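Local coordinates for protein glycogen synthase (Cyanobacterium sp. CLg1, PDB 6GNF) that belongs to the starch and bacterial glycogen synthase family, adopts the two-domain GT-B glycosyltransferase fold, and holds adenosine-5'-diphosphate and a glycan, at residues P178-K182 against A260-C265; H418-A422 against M445-I449; P464-F468 against M514-C518. All blocks are in the same frame, centred on the assembly; numbering follows the deposited sequence.

Contact 1 of 3, residues P178-K182 against A260-C265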
loop_
_atom_site.group_PDB
_atom_site.type_symbol
_atom_site.label_atom_id
_atom_site.label_comp_id
_atom_site.label_asym_id
_atom_site.label_seq_id
_atom_site.Cartn_x
_atom_site.Cartn_y
_atom_site.Cartn_z
ATOM N N PRO A 178 8.925 -16.010 -8.956
ATOM C CA PRO A 178 9.090 -16.452 -10.343
ATOM C C PRO A 178 10.394 -17.205 -10.596
ATOM O O PRO A 178 10.420 -18.119 -11.421
ATOM C CB PRO A 178 9.064 -15.147 -11.137
ATOM C CG PRO A 178 8.301 -14.199 -10.283
ATOM C CD PRO A 178 8.673 -14.561 -8.875
ATOM N N LEU A 179 11.449 -16.858 -9.868
ATOM C CA LEU A 179 12.723 -17.550 -10.012
ATOM C C LEU A 179 12.622 -18.952 -9.428
ATOM O O LEU A 179 13.076 -19.919 -10.047
ATOM C CB LEU A 179 13.870 -16.779 -9.349
ATOM C CG LEU A 179 14.361 -15.539 -10.104
ATOM C CD1 LEU A 179 13.339 -14.418 -10.078
ATOM C CD2 LEU A 179 15.676 -15.045 -9.530
ATOM N N TYR A 180 12.044 -19.071 -8.235
ATOM C CA TYR A 180 11.862 -20.376 -7.609
ATOM C C TYR A 180 10.912 -21.262 -8.416
ATOM O O TYR A 180 11.144 -22.466 -8.535
ATOM C CB TYR A 180 11.348 -20.241 -6.179
ATOM C CG TYR A 180 12.354 -19.657 -5.219
ATOM C CD1 TYR A 180 13.588 -20.261 -5.025
ATOM C CD2 TYR A 180 12.071 -18.510 -4.492
ATOM C CE1 TYR A 180 14.518 -19.733 -4.141
ATOM C CE2 TYR A 180 12.994 -17.972 -3.605
ATOM C CZ TYR A 180 14.216 -18.581 -3.434
ATOM O OH TYR A 180 15.132 -18.048 -2.553
ATOM N N LEU A 181 9.865 -20.664 -8.980
ATOM C CA LEU A 181 8.939 -21.389 -9.853
ATOM C C LEU A 181 9.692 -22.078 -10.984
ATOM O O LEU A 181 9.458 -23.250 -11.283
ATOM C CB LEU A 181 7.900 -20.436 -10.453
ATOM C CG LEU A 181 6.936 -21.041 -11.470
ATOM C CD1 LEU A 181 6.137 -22.176 -10.848
ATOM C CD2 LEU A 181 6.005 -19.987 -12.031
ATOM N N LYS A 182 10.564 -21.329 -11.646
ATOM C CA LYS A 182 11.372 -21.884 -12.732
ATOM C C LYS A 182 12.359 -22.926 -12.255
ATOM O O LYS A 182 12.485 -23.991 -12.860
ATOM C CB LYS A 182 12.143 -20.783 -13.440
ATOM C CG LYS A 182 11.234 -19.916 -14.263
ATOM C CD LYS A 182 11.979 -18.776 -14.911
ATOM C CE LYS A 182 11.000 -17.961 -15.727
ATOM N NZ LYS A 182 11.692 -16.815 -16.340
ATOM N N ALA A 260 14.921 -8.626 -10.552
ATOM C CA ALA A 260 14.869 -10.032 -10.944
ATOM C C ALA A 260 13.434 -10.497 -11.166
ATOM O O ALA A 260 13.162 -11.271 -12.080
ATOM C CB ALA A 260 15.550 -10.907 -9.897
ATOM N N GLY A 261 12.520 -10.032 -10.319
ATOM C CA GLY A 261 11.104 -10.346 -10.456
ATOM C C GLY A 261 10.519 -9.817 -11.751
ATOM O O GLY A 261 9.758 -10.514 -12.443
ATOM N N PHE A 262 10.843 -8.573 -12.088
ATOM C CA PHE A 262 10.407 -8.005 -13.366
ATOM C C PHE A 262 10.920 -8.818 -14.541
ATOM O O PHE A 262 10.192 -9.048 -15.504
ATOM C CB PHE A 262 10.878 -6.556 -13.544
ATOM C CG PHE A 262 10.035 -5.537 -12.832
ATOM C CD1 PHE A 262 8.681 -5.751 -12.582
ATOM C CD2 PHE A 262 10.595 -4.343 -12.430
ATOM C CE1 PHE A 262 7.917 -4.794 -11.929
ATOM C CE2 PHE A 262 9.840 -3.380 -11.787
ATOM C CZ PHE A 262 8.498 -3.605 -11.536
ATOM N N LEU A 263 12.177 -9.239 -14.462
ATOM C CA LEU A 263 12.813 -9.935 -15.574
ATOM C C LEU A 263 12.354 -11.380 -15.724
ATOM O O LEU A 263 12.594 -11.991 -16.756
ATOM C CB LEU A 263 14.340 -9.892 -15.434
ATOM C CG LEU A 263 14.980 -8.508 -15.597
ATOM C CD1 LEU A 263 16.458 -8.545 -15.234
ATOM C CD2 LEU A 263 14.792 -7.983 -17.010
ATOM N N ASN A 264 11.709 -11.942 -14.706
ATOM C CA ASN A 264 11.330 -13.347 -14.743
ATOM C C ASN A 264 9.833 -13.615 -14.749
ATOM O O ASN A 264 9.429 -14.749 -15.010
ATOM C CB ASN A 264 12.002 -14.100 -13.587
ATOM C CG ASN A 264 13.455 -14.418 -13.875
ATOM O OD1 ASN A 264 13.763 -15.434 -14.487
ATOM N ND2 ASN A 264 14.358 -13.544 -13.451
ATOM N N CYS A 265 9.014 -12.595 -14.514
ATOM C CA CYS A 265 7.571 -12.802 -14.493
ATOM C C CYS A 265 7.042 -12.890 -15.914
ATOM O O CYS A 265 7.735 -12.538 -16.866
ATOM C CB CYS A 265 6.857 -11.677 -13.734
ATOM S SG CYS A 265 6.913 -10.068 -14.566
#
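Pro178 and Cys265 bring the backbones closest, their CA atoms 5.7 Å apart, where helices 178-182 and 260-264 run with 52° between their N-to-C directions. The polar centre of the contact is Asn264, whose amide oxygen is taken by Lys182. The lysine reaches it with a fully extended chain. Its ammonium NZ lies 3.1 Å from Asn264 OD1 and donates a hydrogen bond there. The donor comes in at 120° to the C=O bond and is tilted a little from the carbonyl plane. A second, weak bond runs from the same NZ to the backbone O of Asn264, so the lysine end meets both oxygens of one residue. The other end of the amide is held too. Asn264 ND2 donates to Ala260 O at 2.9 Å, one helical turn back, in a nearly straight bond lying in the amide plane. Asp226 OD2 is a further partner of ND2. With OD1 and ND2 both engaged, the amide is fixed in its rotation. Leu179 packs against this group, its side chain crossing that of Asn264 at about a right angle. Its CG stands beside the backbone N (chi1 -75°), and branch CD1 comes 3.6 Å from Asn264 ND2. The same methyl lies 3.7 Å from Ala260 O. Both leucine methyls also touch Ala260 CB. Pro178 CB lies 3.9 Å from Asn264 O and also meets Asn264 CB. Lys182 is partly exposed. Tyr223, in a loop, touches both Leu179 and Lys182. Pro178 of helix 177-186 and Cys265, just after helix 257-264, both touch Thr196 of strand 195-200; the chain then runs into strand 267-270.

Contact 2 of 3, residues H418-A422 against M445-I449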
loop_
_atom_site.group_PDB
_atom_site.type_symbol
_atom_site.label_atom_id
_atom_site.label_comp_id
_atom_site.label_asym_id
_atom_site.label_seq_id
_atom_site.Cartn_x
_atom_site.Cartn_y
_atom_site.Cartn_z
ATOM N N HIS A 418 -12.159 7.674 10.806
ATOM C CA HIS A 418 -13.540 7.715 10.349
ATOM C C HIS A 418 -14.144 9.096 10.596
ATOM O O HIS A 418 -14.785 9.674 9.711
ATOM C CB HIS A 418 -14.362 6.613 11.024
ATOM C CG HIS A 418 -14.199 5.271 10.381
ATOM N ND1 HIS A 418 -14.969 4.863 9.314
ATOM C CD2 HIS A 418 -13.338 4.256 10.630
ATOM C CE1 HIS A 418 -14.595 3.654 8.938
ATOM N NE2 HIS A 418 -13.606 3.263 9.721
ATOM N N PHE A 419 -13.936 9.632 11.792
ATOM C CA PHE A 419 -14.387 10.984 12.112
ATOM C C PHE A 419 -13.851 12.028 11.122
ATOM O O PHE A 419 -14.562 12.971 10.758
ATOM C CB PHE A 419 -13.961 11.386 13.527
ATOM C CG PHE A 419 -14.951 11.026 14.601
ATOM C CD1 PHE A 419 -15.352 9.712 14.790
ATOM C CD2 PHE A 419 -15.446 12.002 15.455
ATOM C CE1 PHE A 419 -16.246 9.382 15.792
ATOM C CE2 PHE A 419 -16.345 11.681 16.460
ATOM C CZ PHE A 419 -16.743 10.367 16.627
ATOM N N ILE A 420 -12.591 11.878 10.717
ATOM C CA ILE A 420 -11.949 12.850 9.816
ATOM C C ILE A 420 -12.514 12.736 8.403
ATOM O O ILE A 420 -12.846 13.745 7.776
ATOM C CB ILE A 420 -10.414 12.681 9.796
ATOM C CG1 ILE A 420 -9.817 13.184 11.112
ATOM C CG2 ILE A 420 -9.789 13.450 8.635
ATOM C CD1 ILE A 420 -8.447 12.616 11.409
ATOM N N THR A 421 -12.626 11.505 7.913
ATOM C CA THR A 421 -13.139 11.250 6.573
ATOM C C THR A 421 -14.551 11.787 6.382
ATOM O O THR A 421 -14.859 12.317 5.318
ATOM C CB THR A 421 -13.136 9.748 6.263
ATOM O OG1 THR A 421 -11.835 9.219 6.527
ATOM C CG2 THR A 421 -13.501 9.482 4.813
ATOM N N ALA A 422 -15.400 11.609 7.392
ATOM C CA ALA A 422 -16.781 12.060 7.330
ATOM C C ALA A 422 -16.904 13.545 7.641
ATOM O O ALA A 422 -17.620 14.277 6.952
ATOM C CB ALA A 422 -17.636 11.252 8.293
ATOM N N MET A 445 -16.357 8.745 -1.386
ATOM C CA MET A 445 -17.583 8.037 -1.000
ATOM C C MET A 445 -18.339 8.746 0.123
ATOM O O MET A 445 -19.547 8.584 0.241
ATOM C CB MET A 445 -17.279 6.607 -0.565
ATOM C CG MET A 445 -16.859 5.690 -1.684
ATOM S SD MET A 445 -16.416 4.036 -1.080
ATOM C CE MET A 445 -18.019 3.425 -0.551
ATOM N N TYR A 446 -17.619 9.524 0.931
ATOM C CA TYR A 446 -18.219 10.306 2.012
ATOM C C TYR A 446 -18.583 11.741 1.588
ATOM O O TYR A 446 -19.047 12.525 2.407
ATOM C CB TYR A 446 -17.273 10.342 3.226
ATOM C CG TYR A 446 -17.249 9.051 4.031
ATOM C CD1 TYR A 446 -16.683 7.902 3.512
ATOM C CD2 TYR A 446 -17.786 8.992 5.310
ATOM C CE1 TYR A 446 -16.652 6.721 4.231
ATOM C CE2 TYR A 446 -17.763 7.814 6.044
ATOM C CZ TYR A 446 -17.190 6.680 5.500
ATOM O OH TYR A 446 -17.156 5.485 6.207
ATOM N N GLY A 447 -18.353 12.091 0.326
ATOM C CA GLY A 447 -18.622 13.443 -0.160
ATOM C C GLY A 447 -17.568 14.442 0.282
ATOM O O GLY A 447 -17.790 15.648 0.278
ATOM N N THR A 448 -16.404 13.926 0.654
ATOM C CA THR A 448 -15.292 14.746 1.106
ATOM C C THR A 448 -14.349 14.921 -0.080
ATOM O O THR A 448 -13.929 13.945 -0.697
ATOM C CB THR A 448 -14.580 14.079 2.305
ATOM O OG1 THR A 448 -15.491 14.002 3.413
ATOM C CG2 THR A 448 -13.351 14.863 2.736
ATOM N N ILE A 449 -14.006 16.170 -0.373
ATOM C CA ILE A 449 -13.351 16.523 -1.627
ATOM C C ILE A 449 -11.828 16.422 -1.531
ATOM O O ILE A 449 -11.220 17.105 -0.702
ATOM C CB ILE A 449 -13.741 17.951 -2.045
ATOM C CG1 ILE A 449 -15.230 17.992 -2.402
ATOM C CG2 ILE A 449 -12.897 18.419 -3.222
ATOM C CD1 ILE A 449 -15.820 19.384 -2.469
#
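The Tyr446 ring meets Thr421 and Ala422 of helix 418-422. Thr421 CG2 sits over one face of the ring, 4.1 Å from its centroid, in a CH-pi contact displaced toward the rim. The torsion of Thr421 (chi1 -52°) sets this methyl anti to the backbone N and leaves OG1 to bond Ala417 O in its own helix. Ala422 CB approaches the ring obliquely, 3.7 Å from Tyr446 CD2. The phenol end has its partner elsewhere: Tyr446 OH and His418 ND1 both bond Asp315 OD2, which ties the two side chains together.

Next along the chain, after Gly447, Thr448 OG1 donates a short bond of 2.6 Å to Thr421 O. It arrives at 165° to the C=O bond, nearly in line with it. Lys331 NZ also bonds Thr448 OG1 and Ala422 O. Ala424 O is a further partner of the Thr448 hydroxyl. Gly447 has positive phi and ends helix 439-445 in a Schellman motif, which turns the chain between Tyr446 and Thr448. The side chain of Thr421 is about 6 Å from the bound ADP. The contact thus joins helix 414-423 to the turn between helix 439-445 and strand 449-452, with helix 327-341 alongside.

Contact 3 of 3, residues P464-F468 against M514-C518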
loop_
_atom_site.group_PDB
_atom_site.type_symbol
_atom_site.label_atom_id
_atom_site.label_comp_id
_atom_site.label_asym_id
_atom_site.label_seq_id
_atom_site.Cartn_x
_atom_site.Cartn_y
_atom_site.Cartn_z
ATOM N N PRO A 464 -10.822 16.936 -12.503
ATOM C CA PRO A 464 -11.380 18.223 -12.054
ATOM C C PRO A 464 -12.830 18.231 -11.530
ATOM O O PRO A 464 -13.196 19.148 -10.790
ATOM C CB PRO A 464 -11.263 19.113 -13.305
ATOM C CG PRO A 464 -10.190 18.486 -14.125
ATOM C CD PRO A 464 -10.315 17.012 -13.886
ATOM N N GLN A 465 -13.642 17.247 -11.928
ATOM C CA GLN A 465 -15.030 17.152 -11.452
ATOM C C GLN A 465 -15.097 16.770 -9.981
ATOM O O GLN A 465 -16.038 17.128 -9.294
ATOM C CB GLN A 465 -15.841 16.115 -12.224
ATOM C CG GLN A 465 -15.181 14.766 -12.381
ATOM C CD GLN A 465 -14.579 14.567 -13.749
ATOM O OE1 GLN A 465 -13.818 15.389 -14.250
ATOM N NE2 GLN A 465 -14.884 13.428 -14.337
ATOM N N PHE A 466 -14.100 16.038 -9.497
ATOM C CA PHE A 466 -14.145 15.504 -8.132
ATOM C C PHE A 466 -13.297 16.254 -7.102
ATOM O O PHE A 466 -13.546 16.149 -5.899
ATOM C CB PHE A 466 -13.733 14.029 -8.128
ATOM C CG PHE A 466 -14.562 13.151 -9.027
ATOM C CD1 PHE A 466 -15.945 13.284 -9.094
ATOM C CD2 PHE A 466 -13.954 12.152 -9.779
ATOM C CE1 PHE A 466 -16.692 12.455 -9.915
ATOM C CE2 PHE A 466 -14.699 11.323 -10.597
ATOM C CZ PHE A 466 -16.070 11.476 -10.667
ATOM N N GLY A 467 -12.279 16.981 -7.549
ATOM C CA GLY A 467 -11.381 17.645 -6.609
ATOM C C GLY A 467 -10.336 18.511 -7.272
ATOM O O GLY A 467 -10.447 18.817 -8.455
ATOM N N PHE A 468 -9.308 18.875 -6.509
ATOM C CA PHE A 468 -8.308 19.850 -6.945
ATOM C C PHE A 468 -6.885 19.326 -6.822
ATOM O O PHE A 468 -6.582 18.571 -5.905
ATOM C CB PHE A 468 -8.428 21.122 -6.109
ATOM C CG PHE A 468 -9.781 21.755 -6.165
ATOM C CD1 PHE A 468 -10.766 21.398 -5.264
ATOM C CD2 PHE A 468 -10.070 22.709 -7.127
ATOM C CE1 PHE A 468 -12.020 21.983 -5.316
ATOM C CE2 PHE A 468 -11.318 23.304 -7.184
ATOM C CZ PHE A 468 -12.295 22.940 -6.279
ATOM N N MET A 514 -19.977 19.268 -6.330
ATOM C CA MET A 514 -18.759 18.455 -6.321
ATOM C C MET A 514 -18.856 17.308 -5.308
ATOM O O MET A 514 -18.365 16.201 -5.562
ATOM C CB MET A 514 -17.522 19.322 -6.045
ATOM C CG MET A 514 -16.198 18.607 -6.287
ATOM S SD MET A 514 -14.735 19.672 -6.250
ATOM C CE MET A 514 -14.764 20.387 -7.889
ATOM N N ARG A 515 -19.473 17.568 -4.160
ATOM C CA ARG A 515 -19.675 16.526 -3.154
ATOM C C ARG A 515 -20.595 15.424 -3.655
ATOM O O ARG A 515 -20.344 14.258 -3.413
ATOM C CB ARG A 515 -20.260 17.118 -1.875
ATOM C CG ARG A 515 -19.352 18.121 -1.188
ATOM C CD ARG A 515 -19.840 18.433 0.214
ATOM N NE ARG A 515 -21.255 18.796 0.240
ATOM C CZ ARG A 515 -21.918 19.105 1.347
ATOM N NH1 ARG A 515 -23.207 19.422 1.288
ATOM N NH2 ARG A 515 -21.301 19.108 2.522
ATOM N N LEU A 516 -21.692 15.813 -4.294
ATOM C CA LEU A 516 -22.636 14.849 -4.849
ATOM C C LEU A 516 -21.980 14.036 -5.950
ATOM O O LEU A 516 -22.176 12.821 -6.015
ATOM C CB LEU A 516 -23.902 15.550 -5.364
ATOM C CG LEU A 516 -25.082 15.693 -4.389
ATOM C CD1 LEU A 516 -24.646 15.909 -2.944
ATOM C CD2 LEU A 516 -26.009 16.818 -4.833
ATOM N N ASP A 517 -21.173 14.697 -6.781
ATOM C CA ASP A 517 -20.440 14.020 -7.858
ATOM C C ASP A 517 -19.431 13.028 -7.287
ATOM O O ASP A 517 -19.270 11.925 -7.815
ATOM C CB ASP A 517 -19.715 15.028 -8.763
ATOM C CG ASP A 517 -20.668 15.836 -9.633
ATOM O OD1 ASP A 517 -21.890 15.720 -9.417
ATOM O OD2 ASP A 517 -20.204 16.597 -10.514
ATOM N N CYS A 518 -18.774 13.419 -6.197
ATOM C CA CYS A 518 -17.870 12.535 -5.489
ATOM C C CYS A 518 -18.610 11.313 -4.962
ATOM O O CYS A 518 -18.132 10.198 -5.126
ATOM C CB CYS A 518 -17.184 13.259 -4.325
ATOM S SG CYS A 518 -15.786 14.302 -4.810
HETATM O O HOH W 1 -18.508 18.534 -9.707
#
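Met514 pushes its side chain into the turn formed by residues 464-468, and this is the tight part of the contact. Its CG is anti to the backbone N (chi1 -169°), which sends the chain toward the loop carbonyls. Met514 CG lies 3.4 Å from Gln465 O and also touches Phe466 O. The bend at the sulfur (chi3 -81°) turns CE to Pro464 O, 3.5 Å away. Met514 SD lies 3.7 Å from Phe468 CE1, in a Met-aromatic contact oblique to the ring. Cys518 adds a second sulfur. Its SG is 3.1 Å from Phe466 O and also touches Phe466 CB. Its sulfur-aromatic contact with the Phe466 ring is also oblique, 5.4 Å from SG to the centroid. Phe466 CE1 reaches the helix backbone at Asp517 O, 3.4 Å away. Here the loop enters strand 468-469, the last strand of the parallel sheet in the C-terminal Rossmann-like domain of the GT-B fold. Phe468 pairs by backbone hydrogen bonds with Pro450 and Val452 of the neighbouring strand. Helix 509-520 packs on this end of the sheet, and Met444 of helix 439-445 touches both Phe466 and Cys518. The other side of the contact is looser and more exposed, and one water bridges it. This water donates to Gln465 O at 2.9 Å and to Asp517 OD2 at 2.7 Å. The same Asp517 carboxylate oxygen forms a salt bridge with Lys513, which probably favours its charged form. Gln465 is exposed and was modelled in two conformers. Pro464 is also exposed and takes part mainly through its carbonyl O, met by Met514 CE.

The three contacts follow one another along the chain, each closing before the next opens. Contact 1 belongs to the N-terminal domain, beside strands 195-200 and 267-270 of the mixed sheet. Contacts 2 and 3 lie across the chain's centre, with their centres about 41 and 42 Å from that of contact 1. They are about 13 Å from each other, centre to centre, and they touch. Ile449, at the start of strand 449-452, packs its CG2 on Phe466 O, Gly467 CA and Met514 SD, and Gly447 O meets Arg515 CG. Contacts 2 and 3 meet at one edge of the parallel sheet, where helix 509-520 packs on neighbouring strands 449-452 and 468-469; contact 1 lies in the other domain.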